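Local coordinates for Sodium/sialic acid symporter SiaT (Proteus mirabilis, PDB 5NV9), which uses the sodium gradient to import the sialic acid N-acetylneuraminic acid across the inner membrane, allowing the bacterium to use it as an energy source, at residues A69-G81 with Q217-W229. Sequence-based numbering, arbitrary orientation.
With SLB (N-acetyl-beta-neuraminic acid), chain D.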
ATOM      1  N   ALA A  69       2.182  -2.210 -17.236  1.00 22.38           N
ATOM      2  CA  ALA A  69       2.335  -1.107 -18.208  1.00 23.96           C
ATOM      3  C   ALA A  69       3.780  -0.607 -18.275  1.00 24.62           C
ATOM      4  O   ALA A  69       4.282  -0.296 -19.345  1.00 21.65           O
ATOM      5  CB  ALA A  69       1.407   0.026 -17.856  1.00 26.80           C
ATOM      6  N   LYS A  70       4.465  -0.613 -17.120  1.00 24.68           N
ATOM      7  CA  LYS A  70       5.817  -0.159 -17.014  1.00 27.42           C
ATOM      8  C   LYS A  70       6.776  -1.164 -17.690  1.00 26.32           C
ATOM      9  O   LYS A  70       7.658  -0.748 -18.443  1.00 26.12           O
ATOM     10  CB  LYS A  70       6.179   0.023 -15.567  1.00 31.68           C
ATOM     11  CG  LYS A  70       7.600   0.536 -15.347  1.00 37.39           C
ATOM     12  CD  LYS A  70       7.661   1.428 -14.119  1.00 43.12           C
ATOM     13  CE  LYS A  70       7.375   2.884 -14.473  1.00 45.89           C
ATOM     14  NZ  LYS A  70       8.499   3.450 -15.275  1.00 47.77           N
ATOM     15  N   ALA A  71       6.587  -2.469 -17.500  1.00 23.26           N
ATOM     16  CA  ALA A  71       7.506  -3.428 -18.170  1.00 23.29           C
ATOM     17  C   ALA A  71       7.272  -3.396 -19.689  1.00 23.92           C
ATOM     18  O   ALA A  71       8.201  -3.562 -20.466  1.00 21.98           O
ATOM     19  CB  ALA A  71       7.297  -4.822 -17.644  1.00 22.47           C
ATOM     20  N   TYR A  72       5.988  -3.283 -20.081  1.00 24.19           N
ATOM     21  CA  TYR A  72       5.561  -3.103 -21.486  1.00 24.69           C
ATOM     22  C   TYR A  72       6.302  -1.925 -22.224  1.00 26.97           C
ATOM     23  O   TYR A  72       6.916  -2.141 -23.303  1.00 23.21           O
ATOM     24  CB  TYR A  72       4.047  -2.896 -21.564  1.00 24.05           C
ATOM     25  CG  TYR A  72       3.548  -2.860 -23.000  1.00 24.85           C
ATOM     26  CD1 TYR A  72       3.658  -1.704 -23.754  1.00 26.12           C
ATOM     27  CD2 TYR A  72       3.002  -3.973 -23.606  1.00 26.31           C
ATOM     28  CE1 TYR A  72       3.236  -1.655 -25.060  1.00 25.52           C
ATOM     29  CE2 TYR A  72       2.519  -3.907 -24.903  1.00 26.97           C
ATOM     30  CZ  TYR A  72       2.665  -2.750 -25.615  1.00 25.78           C
ATOM     31  OH  TYR A  72       2.277  -2.663 -26.907  1.00 26.95           O
ATOM     32  N   THR A  73       6.246  -0.713 -21.627  1.00 25.44           N
ATOM     33  CA  THR A  73       6.856   0.467 -22.183  1.00 29.33           C
ATOM     34  C   THR A  73       8.368   0.618 -21.915  1.00 27.83           C
ATOM     35  O   THR A  73       9.043   1.354 -22.610  1.00 26.27           O
ATOM     36  CB  THR A  73       6.169   1.729 -21.648  1.00 29.68           C
ATOM     37  OG1 THR A  73       6.355   1.766 -20.233  1.00 31.12           O
ATOM     38  CG2 THR A  73       4.692   1.680 -21.959  1.00 30.11           C
ATOM     39  N   SER A  74       8.903  -0.027 -20.895  1.00 25.69           N
ATOM     40  CA  SER A  74      10.325   0.164 -20.581  1.00 24.12           C
ATOM     41  C   SER A  74      11.002  -1.134 -20.199  1.00 23.79           C
ATOM     42  O   SER A  74      11.386  -1.898 -21.068  1.00 21.33           O
ATOM     43  CB  SER A  74      10.527   1.242 -19.479  1.00 23.99           C
ATOM     44  OG  SER A  74       9.918   0.789 -18.291  1.00 25.29           O
ATOM     45  N   ASP A  75      11.228  -1.347 -18.900  1.00 20.15           N
ATOM     46  CA  ASP A  75      12.025  -2.445 -18.496  1.00 20.69           C
ATOM     47  C   ASP A  75      11.642  -2.992 -17.099  1.00 20.72           C
ATOM     48  O   ASP A  75      10.588  -2.645 -16.530  1.00 20.24           O
ATOM     49  CB  ASP A  75      13.472  -1.996 -18.586  1.00 22.71           C
ATOM     50  CG  ASP A  75      13.764  -0.755 -17.733  1.00 25.40           C
ATOM     51  OD1 ASP A  75      13.461  -0.755 -16.520  1.00 26.25           O
ATOM     52  OD2 ASP A  75      14.366   0.205 -18.239  1.00 27.01           O
ATOM     53  N   TRP A  76      12.478  -3.865 -16.547  1.00 22.14           N
ATOM     54  CA  TRP A  76      12.227  -4.432 -15.224  1.00 20.85           C
ATOM     55  C   TRP A  76      13.001  -3.721 -14.136  1.00 22.07           C
ATOM     56  O   TRP A  76      12.994  -4.210 -13.021  1.00 24.36           O
ATOM     57  CB  TRP A  76      12.645  -5.893 -15.175  1.00 21.30           C
ATOM     58  CG  TRP A  76      11.750  -6.869 -15.868  1.00 20.76           C
ATOM     59  CD1 TRP A  76      11.082  -6.690 -17.039  1.00 22.01           C
ATOM     60  CD2 TRP A  76      11.502  -8.197 -15.457  1.00 22.69           C
ATOM     61  NE1 TRP A  76      10.371  -7.818 -17.350  1.00 23.47           N
ATOM     62  CE2 TRP A  76      10.599  -8.758 -16.383  1.00 21.50           C
ATOM     63  CE3 TRP A  76      11.910  -8.962 -14.341  1.00 22.63           C
ATOM     64  CZ2 TRP A  76      10.145 -10.072 -16.287  1.00 23.31           C
ATOM     65  CZ3 TRP A  76      11.432 -10.253 -14.225  1.00 24.11           C
ATOM     66  CH2 TRP A  76      10.524 -10.795 -15.186  1.00 21.70           C
ATOM     67  N   THR A  77      13.654  -2.594 -14.393  1.00 20.16           N
ATOM     68  CA  THR A  77      14.514  -2.047 -13.325  1.00 21.95           C
ATOM     69  C   THR A  77      13.825  -1.809 -11.968  1.00 21.60           C
ATOM     70  O   THR A  77      14.446  -1.977 -10.952  1.00 23.25           O
ATOM     71  CB  THR A  77      15.259  -0.780 -13.744  1.00 20.13           C
ATOM     72  OG1 THR A  77      14.354   0.177 -14.259  1.00 20.58           O
ATOM     73  CG2 THR A  77      16.295  -1.113 -14.760  1.00 20.79           C
ATOM     74  N   PHE A  78      12.562  -1.396 -11.968  1.00 21.45           N
ATOM     75  CA  PHE A  78      11.810  -1.183 -10.754  1.00 23.57           C
ATOM     76  C   PHE A  78      11.672  -2.383  -9.818  1.00 22.01           C
ATOM     77  O   PHE A  78      11.446  -2.216  -8.636  1.00 23.11           O
ATOM     78  CB  PHE A  78      10.416  -0.686 -11.078  1.00 23.73           C
ATOM     79  CG  PHE A  78      10.317   0.810 -11.276  1.00 25.37           C
ATOM     80  CD1 PHE A  78      11.235   1.510 -12.092  1.00 25.35           C
ATOM     81  CD2 PHE A  78       9.229   1.501 -10.758  1.00 28.36           C
ATOM     82  CE1 PHE A  78      11.103   2.877 -12.311  1.00 27.62           C
ATOM     83  CE2 PHE A  78       9.105   2.890 -10.951  1.00 29.81           C
ATOM     84  CZ  PHE A  78      10.033   3.569 -11.742  1.00 28.18           C
ATOM     85  N   ILE A  79      11.821  -3.598 -10.349  1.00 22.97           N
ATOM     86  CA  ILE A  79      11.724  -4.803  -9.553  1.00 21.58           C
ATOM     87  C   ILE A  79      12.815  -4.799  -8.456  1.00 21.48           C
ATOM     88  O   ILE A  79      12.650  -5.448  -7.425  1.00 22.75           O
ATOM     89  CB  ILE A  79      11.720  -6.122 -10.410  1.00 20.08           C
ATOM     90  CG1 ILE A  79      10.949  -7.232  -9.677  1.00 21.83           C
ATOM     91  CG2 ILE A  79      13.154  -6.559 -10.784  1.00 20.91           C
ATOM     92  CD1 ILE A  79      10.966  -8.577 -10.361  1.00 21.69           C
ATOM     93  N   ILE A  80      13.892  -4.059  -8.628  1.00 22.44           N
ATOM     94  CA  ILE A  80      14.872  -3.922  -7.541  1.00 22.93           C
ATOM     95  C   ILE A  80      14.124  -3.449  -6.272  1.00 21.93           C
ATOM     96  O   ILE A  80      14.396  -3.920  -5.164  1.00 20.53           O
ATOM     97  CB  ILE A  80      16.072  -3.042  -7.961  1.00 23.82           C
ATOM     98  CG1 ILE A  80      16.875  -3.733  -9.076  1.00 26.43           C
ATOM     99  CG2 ILE A  80      17.056  -2.836  -6.818  1.00 23.27           C
ATOM    100  CD1 ILE A  80      17.673  -2.763  -9.922  1.00 28.38           C
ATOM    101  N   GLY A  81      13.101  -2.612  -6.449  1.00 21.84           N
ATOM    102  CA  GLY A  81      12.233  -2.204  -5.346  1.00 20.99           C
ATOM    103  C   GLY A  81      11.687  -3.289  -4.456  1.00 21.19           C
ATOM    104  O   GLY A  81      11.652  -3.130  -3.237  1.00 19.08           O
ATOM    105  N   GLN A 217      16.445  -9.176 -26.238  1.00 30.77           N
ATOM    106  CA  GLN A 217      16.969  -8.527 -27.455  1.00 32.78           C
ATOM    107  C   GLN A 217      16.597  -7.071 -27.561  1.00 31.68           C
ATOM    108  O   GLN A 217      17.368  -6.276 -28.114  1.00 31.64           O
ATOM    109  CB  GLN A 217      16.446  -9.223 -28.720  1.00 35.20           C
ATOM    110  CG  GLN A 217      17.331 -10.340 -29.185  1.00 40.75           C
ATOM    111  CD  GLN A 217      16.780 -10.979 -30.446  1.00 49.76           C
ATOM    112  OE1 GLN A 217      15.567 -11.014 -30.636  1.00 50.80           O
ATOM    113  NE2 GLN A 217      17.668 -11.459 -31.326  1.00 56.81           N
ATOM    114  N   ALA A 218      15.390  -6.720 -27.103  1.00 25.52           N
ATOM    115  CA  ALA A 218      15.024  -5.333 -27.044  1.00 25.54           C
ATOM    116  C   ALA A 218      15.680  -4.595 -25.806  1.00 24.54           C
ATOM    117  O   ALA A 218      15.409  -3.467 -25.575  1.00 25.96           O
ATOM    118  CB  ALA A 218      13.478  -5.210 -27.042  1.00 25.34           C
ATOM    119  N   ASP A 219      16.513  -5.262 -25.016  1.00 26.19           N
ATOM    120  CA  ASP A 219      17.128  -4.677 -23.852  1.00 29.02           C
ATOM    121  C   ASP A 219      16.074  -4.219 -22.820  1.00 25.37           C
ATOM    122  O   ASP A 219      16.207  -3.194 -22.196  1.00 23.04           O
ATOM    123  CB  ASP A 219      18.046  -3.511 -24.281  1.00 32.82           C
ATOM    124  CG  ASP A 219      19.209  -3.278 -23.330  1.00 35.42           C
ATOM    125  OD1 ASP A 219      19.618  -4.219 -22.610  1.00 37.48           O
ATOM    126  OD2 ASP A 219      19.721  -2.123 -23.278  1.00 45.66           O
ATOM    127  N   LYS A 220      15.038  -5.003 -22.630  1.00 22.11           N
ATOM    128  CA  LYS A 220      13.956  -4.610 -21.779  1.00 22.62           C
ATOM    129  C   LYS A 220      13.951  -5.337 -20.442  1.00 22.51           C
ATOM    130  O   LYS A 220      12.891  -5.401 -19.775  1.00 24.99           O
ATOM    131  CB  LYS A 220      12.630  -4.792 -22.519  1.00 21.85           C
ATOM    132  CG  LYS A 220      12.381  -3.752 -23.595  1.00 23.65           C
ATOM    133  CD  LYS A 220      11.188  -4.078 -24.489  1.00 24.54           C
ATOM    134  CE  LYS A 220       9.808  -3.767 -23.858  1.00 24.51           C
ATOM    135  NZ  LYS A 220       9.660  -2.360 -23.458  1.00 25.39           N
ATOM    136  N   PHE A 221      15.065  -5.946 -20.066  1.00 22.39           N
ATOM    137  CA  PHE A 221      15.221  -6.438 -18.676  1.00 23.75           C
ATOM    138  C   PHE A 221      15.960  -5.406 -17.814  1.00 23.84           C
ATOM    139  O   PHE A 221      15.318  -4.630 -17.128  1.00 24.05           O
ATOM    140  CB  PHE A 221      15.888  -7.799 -18.633  1.00 24.07           C
ATOM    141  CG  PHE A 221      15.001  -8.905 -19.103  1.00 24.19           C
ATOM    142  CD1 PHE A 221      13.824  -9.179 -18.449  1.00 27.22           C
ATOM    143  CD2 PHE A 221      15.361  -9.696 -20.167  1.00 27.15           C
ATOM    144  CE1 PHE A 221      13.003 -10.225 -18.864  1.00 28.11           C
ATOM    145  CE2 PHE A 221      14.536 -10.742 -20.618  1.00 26.29           C
ATOM    146  CZ  PHE A 221      13.356 -10.992 -19.966  1.00 27.70           C
ATOM    147  N   PHE A 222      17.286  -5.353 -17.888  1.00 27.44           N
ATOM    148  CA  PHE A 222      18.081  -4.440 -17.038  1.00 26.69           C
ATOM    149  C   PHE A 222      19.039  -3.696 -17.933  1.00 27.02           C
ATOM    150  O   PHE A 222      20.214  -4.079 -18.027  1.00 27.82           O
ATOM    151  CB  PHE A 222      18.780  -5.221 -15.903  1.00 27.86           C
ATOM    152  CG  PHE A 222      17.812  -5.943 -15.002  1.00 28.12           C
ATOM    153  CD1 PHE A 222      17.164  -5.277 -13.992  1.00 29.33           C
ATOM    154  CD2 PHE A 222      17.497  -7.269 -15.229  1.00 31.69           C
ATOM    155  CE1 PHE A 222      16.267  -5.932 -13.177  1.00 30.33           C
ATOM    156  CE2 PHE A 222      16.590  -7.941 -14.426  1.00 31.55           C
ATOM    157  CZ  PHE A 222      15.965  -7.267 -13.406  1.00 31.57           C
ATOM    158  N   PRO A 223      18.539  -2.666 -18.653  1.00 26.51           N
ATOM    159  CA  PRO A 223      19.440  -2.035 -19.653  1.00 29.04           C
ATOM    160  C   PRO A 223      20.580  -1.290 -18.915  1.00 29.67           C
ATOM    161  O   PRO A 223      20.325  -0.598 -17.941  1.00 26.14           O
ATOM    162  CB  PRO A 223      18.519  -1.055 -20.419  1.00 28.72           C
ATOM    163  CG  PRO A 223      17.281  -0.932 -19.581  1.00 27.68           C
ATOM    164  CD  PRO A 223      17.184  -2.092 -18.671  1.00 26.83           C
ATOM    165  N   THR A 224      21.819  -1.499 -19.328  1.00 29.98           N
ATOM    166  CA  THR A 224      22.941  -0.932 -18.608  1.00 33.80           C
ATOM    167  C   THR A 224      23.032   0.587 -18.846  1.00 33.25           C
ATOM    168  O   THR A 224      23.713   1.286 -18.121  1.00 33.37           O
ATOM    169  CB  THR A 224      24.246  -1.629 -18.985  1.00 34.37           C
ATOM    170  OG1 THR A 224      24.425  -1.555 -20.388  1.00 33.60           O
ATOM    171  CG2 THR A 224      24.212  -3.060 -18.576  1.00 38.72           C
ATOM    172  N   THR A 225      22.304   1.088 -19.840  1.00 33.75           N
ATOM    173  CA  THR A 225      22.176   2.515 -20.036  1.00 35.68           C
ATOM    174  C   THR A 225      21.450   3.188 -18.874  1.00 36.85           C
ATOM    175  O   THR A 225      21.546   4.421 -18.708  1.00 33.81           O
ATOM    176  CB  THR A 225      21.417   2.845 -21.336  1.00 38.10           C
ATOM    177  OG1 THR A 225      20.204   2.104 -21.380  1.00 38.67           O
ATOM    178  CG2 THR A 225      22.244   2.460 -22.547  1.00 41.78           C
ATOM    179  N   GLN A 226      20.733   2.405 -18.066  1.00 34.54           N
ATOM    180  CA  GLN A 226      20.140   2.931 -16.838  1.00 32.17           C
ATOM    181  C   GLN A 226      21.028   2.815 -15.586  1.00 32.22           C
ATOM    182  O   GLN A 226      20.593   3.177 -14.486  1.00 29.72           O
ATOM    183  CB  GLN A 226      18.819   2.244 -16.610  1.00 32.92           C
ATOM    184  CG  GLN A 226      17.847   2.583 -17.691  1.00 38.53           C
ATOM    185  CD  GLN A 226      17.500   4.052 -17.693  1.00 42.97           C
ATOM    186  OE1 GLN A 226      17.951   4.829 -18.556  1.00 47.57           O
ATOM    187  NE2 GLN A 226      16.729   4.458 -16.699  1.00 40.76           N
ATOM    188  N   TRP A 227      22.254   2.325 -15.717  1.00 30.65           N
ATOM    189  CA  TRP A 227      23.171   2.321 -14.590  1.00 32.79           C
ATOM    190  C   TRP A 227      23.969   3.636 -14.687  1.00 33.23           C
ATOM    191  O   TRP A 227      25.044   3.678 -15.270  1.00 31.63           O
ATOM    192  CB  TRP A 227      24.086   1.083 -14.578  1.00 35.11           C
ATOM    193  CG  TRP A 227      25.024   1.083 -13.405  1.00 42.89           C
ATOM    194  CD1 TRP A 227      26.359   1.359 -13.435  1.00 50.92           C
ATOM    195  CD2 TRP A 227      24.701   0.834 -12.017  1.00 43.35           C
ATOM    196  NE1 TRP A 227      26.897   1.283 -12.161  1.00 50.21           N
ATOM    197  CE2 TRP A 227      25.902   0.966 -11.275  1.00 46.17           C
ATOM    198  CE3 TRP A 227      23.528   0.504 -11.339  1.00 43.05           C
ATOM    199  CZ2 TRP A 227      25.957   0.804  -9.897  1.00 44.04           C
ATOM    200  CZ3 TRP A 227      23.586   0.330  -9.949  1.00 44.55           C
ATOM    201  CH2 TRP A 227      24.795   0.484  -9.252  1.00 44.68           C
ATOM    202  N   ARG A 228      23.425   4.704 -14.113  1.00 29.18           N
ATOM    203  CA  ARG A 228      24.036   6.007 -14.209  1.00 28.83           C
ATOM    204  C   ARG A 228      23.406   6.845 -13.152  1.00 28.63           C
ATOM    205  O   ARG A 228      22.261   6.638 -12.846  1.00 24.26           O
ATOM    206  CB  ARG A 228      23.803   6.636 -15.587  1.00 29.04           C
ATOM    207  CG  ARG A 228      22.361   6.851 -15.962  1.00 27.07           C
ATOM    208  CD  ARG A 228      22.219   7.480 -17.342  1.00 26.80           C
ATOM    209  NE  ARG A 228      20.812   7.334 -17.744  1.00 24.99           N
ATOM    210  CZ  ARG A 228      19.853   8.271 -17.689  1.00 28.67           C
ATOM    211  NH1 ARG A 228      20.089   9.513 -17.335  1.00 28.13           N
ATOM    212  NH2 ARG A 228      18.606   7.954 -18.018  1.00 31.27           N
ATOM    213  N   TRP A 229      24.157   7.772 -12.566  1.00 30.46           N
ATOM    214  CA  TRP A 229      23.571   8.730 -11.647  1.00 30.33           C
ATOM    215  C   TRP A 229      22.672   9.734 -12.407  1.00 29.15           C
ATOM    216  O   TRP A 229      22.975  10.142 -13.540  1.00 29.89           O
ATOM    217  CB  TRP A 229      24.671   9.519 -10.868  1.00 33.76           C
ATOM    218  CG  TRP A 229      24.018  10.268  -9.790  1.00 36.38           C
ATOM    219  CD1 TRP A 229      23.769  11.621  -9.737  1.00 39.89           C
ATOM    220  CD2 TRP A 229      23.362   9.693  -8.650  1.00 38.17           C
ATOM    221  NE1 TRP A 229      23.015  11.923  -8.599  1.00 38.88           N
ATOM    222  CE2 TRP A 229      22.761  10.756  -7.924  1.00 38.01           C
ATOM    223  CE3 TRP A 229      23.221   8.388  -8.179  1.00 35.06           C
ATOM    224  CZ2 TRP A 229      22.067  10.549  -6.745  1.00 38.59           C
ATOM    225  CZ3 TRP A 229      22.508   8.187  -7.019  1.00 38.21           C
ATOM    226  CH2 TRP A 229      21.942   9.266  -6.308  1.00 35.88           C
TER
HETATM  227  C1  SLB D 503       0.851  -0.599  -4.515  1.00 27.24           C
HETATM  228  C2  SLB D 503       2.243  -0.488  -3.956  1.00 25.15           C
HETATM  229  C3  SLB D 503       2.992   0.585  -4.710  1.00 24.67           C
HETATM  230  C4  SLB D 503       4.495   0.625  -4.350  1.00 25.99           C
HETATM  231  C5  SLB D 503       5.033  -0.765  -4.692  1.00 26.42           C
HETATM  232  C6  SLB D 503       4.251  -1.839  -3.907  1.00 26.08           C
HETATM  233  C7  SLB D 503       4.688  -3.283  -4.184  1.00 24.20           C
HETATM  234  C8  SLB D 503       3.868  -4.274  -3.400  1.00 22.85           C
HETATM  235  C9  SLB D 503       4.411  -5.695  -3.547  1.00 24.83           C
HETATM  236  C10 SLB D 503       7.391  -1.153  -5.307  1.00 28.16           C
HETATM  237  C11 SLB D 503       8.723  -1.549  -4.724  1.00 31.60           C
HETATM  238  N5  SLB D 503       6.466  -0.868  -4.379  1.00 27.84           N
HETATM  239  O1A SLB D 503       0.638  -1.463  -5.434  1.00 24.48           O
HETATM  240  O1B SLB D 503      -0.046   0.216  -4.077  1.00 29.61           O
HETATM  241  O2  SLB D 503       2.215  -0.175  -2.534  1.00 24.77           O
HETATM  242  O4  SLB D 503       5.206   1.639  -5.141  1.00 24.67           O
HETATM  243  O6  SLB D 503       2.863  -1.762  -4.220  1.00 27.94           O
HETATM  244  O7  SLB D 503       4.509  -3.613  -5.565  1.00 23.82           O
HETATM  245  O8  SLB D 503       3.847  -3.907  -2.025  1.00 25.09           O
HETATM  246  O9  SLB D 503       5.732  -5.840  -2.969  1.00 27.58           O
HETATM  247  O10 SLB D 503       7.163  -1.151  -6.528  1.00 26.82           O
HETATM  248  O   HOH W   1      10.015  -5.612 -20.329  1.00 20.63           O
HETATM  249  O   HOH W   2      15.881   2.468 -14.463  1.00 30.17           O
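K220 NZ is gripped by two backbone carbonyls, Y72 O at 2.8 Å and S74 O at 3.0 Å, both approached from above the carbonyl plane. The lysine chain bends at its last two torsions (chi3 78°, chi4 58°), which curls the ammonium back onto the C-terminal end of helix 61-73, where a positive charge would suit the helix dipole; F296 adds a cation-pi contact. A water donates to both A71 O and K220 O, bridging helix end and loop. W76 N donates a hydrogen bond to F221 O, in the carbonyl plane and on a lone pair, at 3.0 Å. F221 then turns its ring edge, CD1 and CE1, onto one face of the W76 indole, a T-shaped pair with planes at 75°, while W76 NE1 is hydrogen-bonded to S293 OG. F222 CZ reaches W76 CB and I79 CG2, the latter at 3.9 Å and near the phenyl plane. D75 OD1 accepts T77 N, closing an Asx turn, and also the T77 hydroxyl, OG1, at 2.6 Å; D75 OD2 lies 3.4 Å from P223 CG. The arrangement is a periplasmic loop packed over the break between helices 61-73 and 80-87 of this LeuT-fold symporter; helix 80-87 carries G81 into the sialic acid pocket.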